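Local coordinates for protein pentalenene synthase (Streptomyces chartreusis NRRL 3882, PDB 6Q4S) that probably converts farnesyl diphosphate, with magnesium as cofactor, into the bicyclic sesquiterpenol 7-epi-alpha-eudesmol through a 1,10-cyclisation, at residues A[104-109]-A[141-146]; A[125-130]-A[136-141]. All coordinates share one frame; numbering follows the deposited sequence.

Interaction 1: residues A[104-109]-A[141-146]; sequences TPLRPA and RFAASW
Pro105 and Leu106, in the turn that follows helix 90-103, close over the small methyl of Ala143 on helix 136-161. Two carbons share that methyl: Pro105 CB and Leu106 CD2 each lie 4.0 Å from Ala143 CB. In the leucine, chi1 (-65°) sets CG beside the backbone N, and the second torsion then turns the CD2 branch to the helix. One helical turn on, the proline ring meets Trp146, with Pro105 CG 4.0 Å from Trp146 CD1 and the ring lying roughly at right angles to the line of the tryptophan side chain. In Trp146, CG stands anti to the backbone N (chi1 176°), which carries the indole away from its own helix, past the proline, until NE1 donates to the backbone O of Leu101 near the end of helix 90-103. That bond satisfies the buried N-H and fixes the turn of the ring. Trp72, Trp123 and His185 also meet the indole, and Leu106 packs on Ile102 of the second subunit. The backbones come close, Pro105 CA lying 5.8 Å from Ala143 CA. This is apolar loop-on-helix packing within the all-helical terpene synthase fold.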
loop_
_atom_site.group_PDB
_atom_site.type_symbol
_atom_site.label_atom_id
_atom_site.label_comp_id
_atom_site.label_asym_id
_atom_site.label_seq_id
_atom_site.Cartn_x
_atom_site.Cartn_y
_atom_site.Cartn_z
ATOM N N THR A 104 7.645 3.600 4.512
ATOM C CA THR A 104 9.016 3.310 4.030
ATOM C C THR A 104 8.950 2.511 2.747
ATOM O O THR A 104 9.654 2.834 1.788
ATOM C CB THR A 104 9.851 2.669 5.167
ATOM O OG1 THR A 104 10.181 3.688 6.115
ATOM C CG2 THR A 104 11.102 1.996 4.687
ATOM N N PRO A 105 8.046 1.513 2.653
ATOM C CA PRO A 105 7.959 0.845 1.355
ATOM C C PRO A 105 7.211 1.619 0.314
ATOM O O PRO A 105 7.152 1.174 -0.813
ATOM C CB PRO A 105 7.190 -0.433 1.648
ATOM C CG PRO A 105 7.340 -0.637 3.129
ATOM C CD PRO A 105 7.384 0.738 3.705
ATOM N N LEU A 106 6.716 2.816 0.660
ATOM C CA LEU A 106 6.030 3.655 -0.339
ATOM C C LEU A 106 6.892 4.824 -0.820
ATOM O O LEU A 106 6.387 5.820 -1.318
ATOM C CB LEU A 106 4.716 4.175 0.296
ATOM C CG LEU A 106 3.742 3.015 0.599
ATOM C CD1 LEU A 106 2.568 3.554 1.411
ATOM C CD2 LEU A 106 3.292 2.283 -0.661
ATOM N N ARG A 107 8.197 4.709 -0.654
ATOM C CA ARG A 107 9.128 5.779 -1.052
ATOM C C ARG A 107 10.407 5.077 -1.628
ATOM O O ARG A 107 10.612 3.889 -1.368
ATOM C CB ARG A 107 9.341 6.662 0.192
ATOM C CG ARG A 107 10.693 6.682 0.793
ATOM C CD ARG A 107 10.842 6.676 2.281
ATOM N NE ARG A 107 10.187 7.672 3.049
ATOM C CZ ARG A 107 10.041 7.546 4.362
ATOM N NH1 ARG A 107 10.573 6.517 5.053
ATOM N NH2 ARG A 107 9.370 8.469 4.999
ATOM N N PRO A 108 11.218 5.768 -2.444
ATOM C CA PRO A 108 12.324 5.025 -3.065
ATOM C C PRO A 108 13.281 4.396 -2.026
ATOM O O PRO A 108 13.481 4.913 -0.944
ATOM C CB PRO A 108 13.016 6.087 -3.928
ATOM C CG PRO A 108 11.861 6.949 -4.333
ATOM C CD PRO A 108 11.091 7.118 -3.048
ATOM N N ALA A 109 13.776 3.239 -2.353
ATOM C CA ALA A 109 14.659 2.509 -1.461
ATOM C C ALA A 109 15.883 3.376 -1.189
ATOM O O ALA A 109 16.370 4.058 -2.109
ATOM C CB ALA A 109 15.075 1.228 -2.134
ATOM N N ARG A 141 2.039 -5.231 -3.474
ATOM C CA ARG A 141 1.398 -6.248 -2.686
ATOM C C ARG A 141 1.982 -6.316 -1.262
ATOM O O ARG A 141 1.214 -6.312 -0.297
ATOM C CB ARG A 141 1.442 -7.598 -3.413
ATOM C CG ARG A 141 1.077 -8.794 -2.537
ATOM C CD ARG A 141 0.455 -9.941 -3.326
ATOM N NE ARG A 141 1.315 -10.440 -4.396
ATOM C CZ ARG A 141 2.395 -11.213 -4.259
ATOM N NH1 ARG A 141 3.105 -11.559 -5.367
ATOM N NH2 ARG A 141 2.816 -11.619 -3.068
ATOM N N PHE A 142 3.313 -6.385 -1.140
ATOM C CA PHE A 142 3.995 -6.408 0.157
ATOM C C PHE A 142 3.623 -5.167 0.974
ATOM O O PHE A 142 3.286 -5.231 2.179
ATOM C CB PHE A 142 5.513 -6.522 0.056
ATOM C CG PHE A 142 6.187 -6.522 1.420
ATOM C CD1 PHE A 142 6.489 -5.343 2.077
ATOM C CD2 PHE A 142 6.457 -7.691 2.050
ATOM C CE1 PHE A 142 7.009 -5.342 3.371
ATOM C CE2 PHE A 142 7.024 -7.727 3.314
ATOM C CZ PHE A 142 7.305 -6.544 3.989
ATOM N N ALA A 143 3.680 -4.032 0.318
ATOM C CA ALA A 143 3.493 -2.780 0.995
ATOM C C ALA A 143 2.079 -2.691 1.597
ATOM O O ALA A 143 1.870 -2.211 2.710
ATOM C CB ALA A 143 3.734 -1.619 0.052
ATOM N N ALA A 144 1.101 -3.148 0.861
ATOM C CA ALA A 144 -0.251 -3.077 1.435
ATOM C C ALA A 144 -0.406 -4.139 2.529
ATOM O O ALA A 144 -0.979 -3.857 3.526
ATOM C CB ALA A 144 -1.280 -3.270 0.338
ATOM N N SER A 145 0.096 -5.360 2.340
ATOM C CA SER A 145 0.005 -6.392 3.376
ATOM C C SER A 145 0.628 -5.923 4.727
ATOM O O SER A 145 0.014 -5.994 5.798
ATOM C CB SER A 145 0.685 -7.703 2.921
ATOM O OG SER A 145 0.042 -8.348 1.848
ATOM N N TRP A 146 1.845 -5.410 4.648
ATOM C CA TRP A 146 2.606 -4.882 5.781
ATOM C C TRP A 146 1.871 -3.703 6.438
ATOM O O TRP A 146 1.773 -3.616 7.655
ATOM C CB TRP A 146 3.939 -4.385 5.244
ATOM C CG TRP A 146 4.901 -3.708 6.201
ATOM C CD1 TRP A 146 5.307 -2.400 6.127
ATOM C CD2 TRP A 146 5.676 -4.286 7.253
ATOM N NE1 TRP A 146 6.209 -2.135 7.083
ATOM C CE2 TRP A 146 6.464 -3.251 7.798
ATOM C CE3 TRP A 146 5.746 -5.561 7.838
ATOM C CZ2 TRP A 146 7.340 -3.439 8.869
ATOM C CZ3 TRP A 146 6.656 -5.758 8.887
ATOM C CH2 TRP A 146 7.403 -4.685 9.409
#

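Interaction 2: residues A[125-130]-A[136-141]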
loop_
_atom_site.group_PDB
_atom_site.type_symbol
_atom_site.label_atom_id
_atom_site.label_comp_id
_atom_site.label_asym_id
_atom_site.label_seq_id
_atom_site.Cartn_x
_atom_site.Cartn_y
_atom_site.Cartn_z
ATOM N N GLU A 125 16.767 0.398 6.133
ATOM C CA GLU A 125 17.853 -0.458 5.621
ATOM C C GLU A 125 17.344 -1.772 5.096
ATOM O O GLU A 125 17.639 -2.089 3.976
ATOM C CB GLU A 125 18.952 -0.716 6.686
ATOM C CG GLU A 125 20.075 -1.617 6.136
ATOM C CD GLU A 125 21.001 -2.168 7.222
ATOM O OE1 GLU A 125 21.763 -1.332 7.750
ATOM O OE2 GLU A 125 20.929 -3.400 7.527
ATOM N N VAL A 126 16.523 -2.464 5.893
ATOM C CA VAL A 126 16.035 -3.784 5.568
ATOM C C VAL A 126 15.211 -3.780 4.334
ATOM O O VAL A 126 15.326 -4.705 3.523
ATOM C CB VAL A 126 15.338 -4.468 6.771
ATOM C CG1 VAL A 126 14.494 -5.684 6.423
ATOM C CG2 VAL A 126 16.361 -4.791 7.840
ATOM N N TRP A 127 14.371 -2.761 4.173
ATOM C CA TRP A 127 13.468 -2.695 3.017
ATOM C C TRP A 127 14.235 -2.574 1.703
ATOM O O TRP A 127 13.897 -3.201 0.753
ATOM C CB TRP A 127 12.454 -1.534 3.136
ATOM C CG TRP A 127 11.699 -1.311 1.867
ATOM C CD1 TRP A 127 11.827 -0.260 1.020
ATOM C CD2 TRP A 127 10.774 -2.202 1.254
ATOM N NE1 TRP A 127 11.025 -0.417 -0.077
ATOM C CE2 TRP A 127 10.355 -1.605 0.044
ATOM C CE3 TRP A 127 10.267 -3.449 1.593
ATOM C CZ2 TRP A 127 9.439 -2.195 -0.800
ATOM C CZ3 TRP A 127 9.381 -4.040 0.730
ATOM C CH2 TRP A 127 8.938 -3.390 -0.426
ATOM N N LYS A 128 15.326 -1.845 1.696
ATOM C CA LYS A 128 16.186 -1.767 0.543
ATOM C C LYS A 128 16.666 -3.149 0.094
ATOM O O LYS A 128 16.614 -3.469 -1.101
ATOM C CB LYS A 128 17.352 -0.854 0.883
ATOM C CG LYS A 128 18.387 -0.713 -0.249
ATOM C CD LYS A 128 19.426 0.336 0.127
ATOM C CE LYS A 128 20.158 -0.058 1.421
ATOM N NZ LYS A 128 21.259 0.911 1.715
ATOM N N TYR A 129 17.051 -4.012 1.039
ATOM C CA TYR A 129 17.404 -5.410 0.651
ATOM C C TYR A 129 16.239 -6.304 0.318
ATOM O O TYR A 129 16.302 -7.117 -0.604
ATOM C CB TYR A 129 18.196 -6.062 1.760
ATOM C CG TYR A 129 19.557 -5.409 1.962
ATOM C CD1 TYR A 129 20.478 -5.356 0.924
ATOM C CD2 TYR A 129 19.910 -4.829 3.183
ATOM C CE1 TYR A 129 21.725 -4.767 1.097
ATOM C CE2 TYR A 129 21.159 -4.254 3.366
ATOM C CZ TYR A 129 22.048 -4.215 2.314
ATOM O OH TYR A 129 23.269 -3.637 2.475
ATOM N N LEU A 130 15.183 -6.220 1.135
ATOM C CA LEU A 130 14.020 -7.072 0.922
ATOM C C LEU A 130 13.371 -6.763 -0.409
ATOM O O LEU A 130 12.887 -7.675 -1.104
ATOM C CB LEU A 130 13.076 -6.839 2.095
ATOM C CG LEU A 130 12.153 -7.895 2.598
ATOM C CD1 LEU A 130 12.932 -9.094 3.104
ATOM C CD2 LEU A 130 11.334 -7.285 3.732
ATOM N N LEU A 136 7.595 -4.265 -9.228
ATOM C CA LEU A 136 6.682 -3.281 -8.697
ATOM C C LEU A 136 5.365 -3.951 -8.162
ATOM O O LEU A 136 4.841 -3.558 -7.119
ATOM C CB LEU A 136 6.366 -2.191 -9.748
ATOM C CG LEU A 136 5.482 -1.045 -9.190
ATOM C CD1 LEU A 136 6.215 -0.291 -8.076
ATOM C CD2 LEU A 136 5.122 -0.120 -10.338
ATOM N N THR A 137 4.912 -4.988 -8.851
ATOM C CA THR A 137 3.720 -5.737 -8.479
ATOM C C THR A 137 3.930 -6.349 -7.078
ATOM O O THR A 137 3.048 -6.260 -6.240
ATOM C CB THR A 137 3.372 -6.840 -9.548
ATOM O OG1 THR A 137 2.971 -6.216 -10.767
ATOM C CG2 THR A 137 2.215 -7.750 -9.106
ATOM N N TRP A 138 5.081 -6.972 -6.852
ATOM C CA TRP A 138 5.361 -7.602 -5.581
ATOM C C TRP A 138 5.513 -6.535 -4.487
ATOM O O TRP A 138 4.989 -6.703 -3.368
ATOM C CB TRP A 138 6.626 -8.482 -5.637
ATOM C CG TRP A 138 6.898 -9.125 -4.334
ATOM C CD1 TRP A 138 6.437 -10.357 -3.927
ATOM C CD2 TRP A 138 7.618 -8.584 -3.225
ATOM N NE1 TRP A 138 6.862 -10.609 -2.655
ATOM C CE2 TRP A 138 7.606 -9.557 -2.204
ATOM C CE3 TRP A 138 8.306 -7.391 -2.998
ATOM C CZ2 TRP A 138 8.160 -9.322 -0.962
ATOM C CZ3 TRP A 138 8.874 -7.170 -1.771
ATOM C CH2 TRP A 138 8.861 -8.136 -0.788
ATOM N N GLN A 139 6.223 -5.431 -4.782
ATOM C CA GLN A 139 6.442 -4.388 -3.803
ATOM C C GLN A 139 5.111 -3.747 -3.368
ATOM O O GLN A 139 4.947 -3.419 -2.188
ATOM C CB GLN A 139 7.402 -3.314 -4.342
ATOM C CG GLN A 139 8.777 -3.846 -4.575
ATOM C CD GLN A 139 9.700 -2.786 -5.166
ATOM O OE1 GLN A 139 9.793 -1.730 -4.624
ATOM N NE2 GLN A 139 10.377 -3.091 -6.226
ATOM N N THR A 140 4.207 -3.572 -4.293
ATOM C CA THR A 140 2.859 -3.023 -3.993
ATOM C C THR A 140 2.058 -3.955 -3.103
ATOM O O THR A 140 1.496 -3.531 -2.121
ATOM C CB THR A 140 2.102 -2.803 -5.288
ATOM O OG1 THR A 140 2.704 -1.694 -5.965
ATOM C CG2 THR A 140 0.636 -2.538 -5.068
ATOM N N ARG A 141 2.039 -5.231 -3.474
ATOM C CA ARG A 141 1.398 -6.248 -2.686
ATOM C C ARG A 141 1.982 -6.316 -1.262
ATOM O O ARG A 141 1.214 -6.312 -0.297
ATOM C CB ARG A 141 1.442 -7.598 -3.413
ATOM C CG ARG A 141 1.077 -8.794 -2.537
ATOM C CD ARG A 141 0.455 -9.941 -3.326
ATOM N NE ARG A 141 1.315 -10.440 -4.396
ATOM C CZ ARG A 141 2.395 -11.213 -4.259
ATOM N NH1 ARG A 141 3.105 -11.559 -5.367
ATOM N NH2 ARG A 141 2.816 -11.619 -3.068
#
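This is a buried, largely aromatic contact between consecutive helices, 118-131 and the start of 136-161, joined by a short connection in the terpene synthase fold. The two segments run at 141° to each other, and their axes come no nearer than 12.5 Å, a separation bridged by large side chains. Trp127 and Trp138 do most of this, each having CG anti to its backbone N (chi1 170° in Trp127), so that both indoles extend into the space between the helices. Coming from the two sides, they lie alongside each other, pointing opposite ways, and meet through their six-membered rings: Trp138 CZ3 lies 4.0 Å from Trp127 CH2 and equally close to Trp127 CZ3. Within these segments Trp127 also meets Gln139, whose chain runs extended beyond CG. Its OE1 comes within 3.9 Å of Trp127 CZ2, its CG packs on the same ring, and the amide plane is turned 64° from that of the indole. Gln139 NE2 is held by the backbone O of Met134, in the connection between the helices. Trp138 CH2 approaches the carbonyl O of Leu130 at 4.1 Å, while its NE1 is hydrogen-bonded to the backbone O of Asp188 of helix 183-194. A leucine in place of Trp127 would probably open a gap between the helices, removing the indole that Trp138 CZ3 and the Gln139 chain pack on. Around the pair, Phe142 meets both tryptophans one turn further along helix 136-161, Leu130 packs on Leu69 and Trp72 of helix 63-79, and Thr140, on helix 136-161, reaches Arg148 of the second subunit.

How the interactions relate
The centres of interactions 1 and 2 lie about 6 Å apart, and both draw on helix 136-161, where Arg141 ends one segment and begins another. In chain order come 104-109, then helix 118-131 with 125-130, then 136-141 and 141-146, so the segments of interaction 2 lie between those of interaction 1. The contacts merge physically: Trp127 NE1 lies 3.6 Å from Pro105 CA, and Phe142 CD1 lies 3.4 Å from Trp127 CZ3. Trp127 is therefore packed between the turn and the helix. Together they illustrate how successive turns of one helix can gather a preceding loop and a neighbouring helix into one apolar core, here beside the subunit interface, since both contacts touch the second copy.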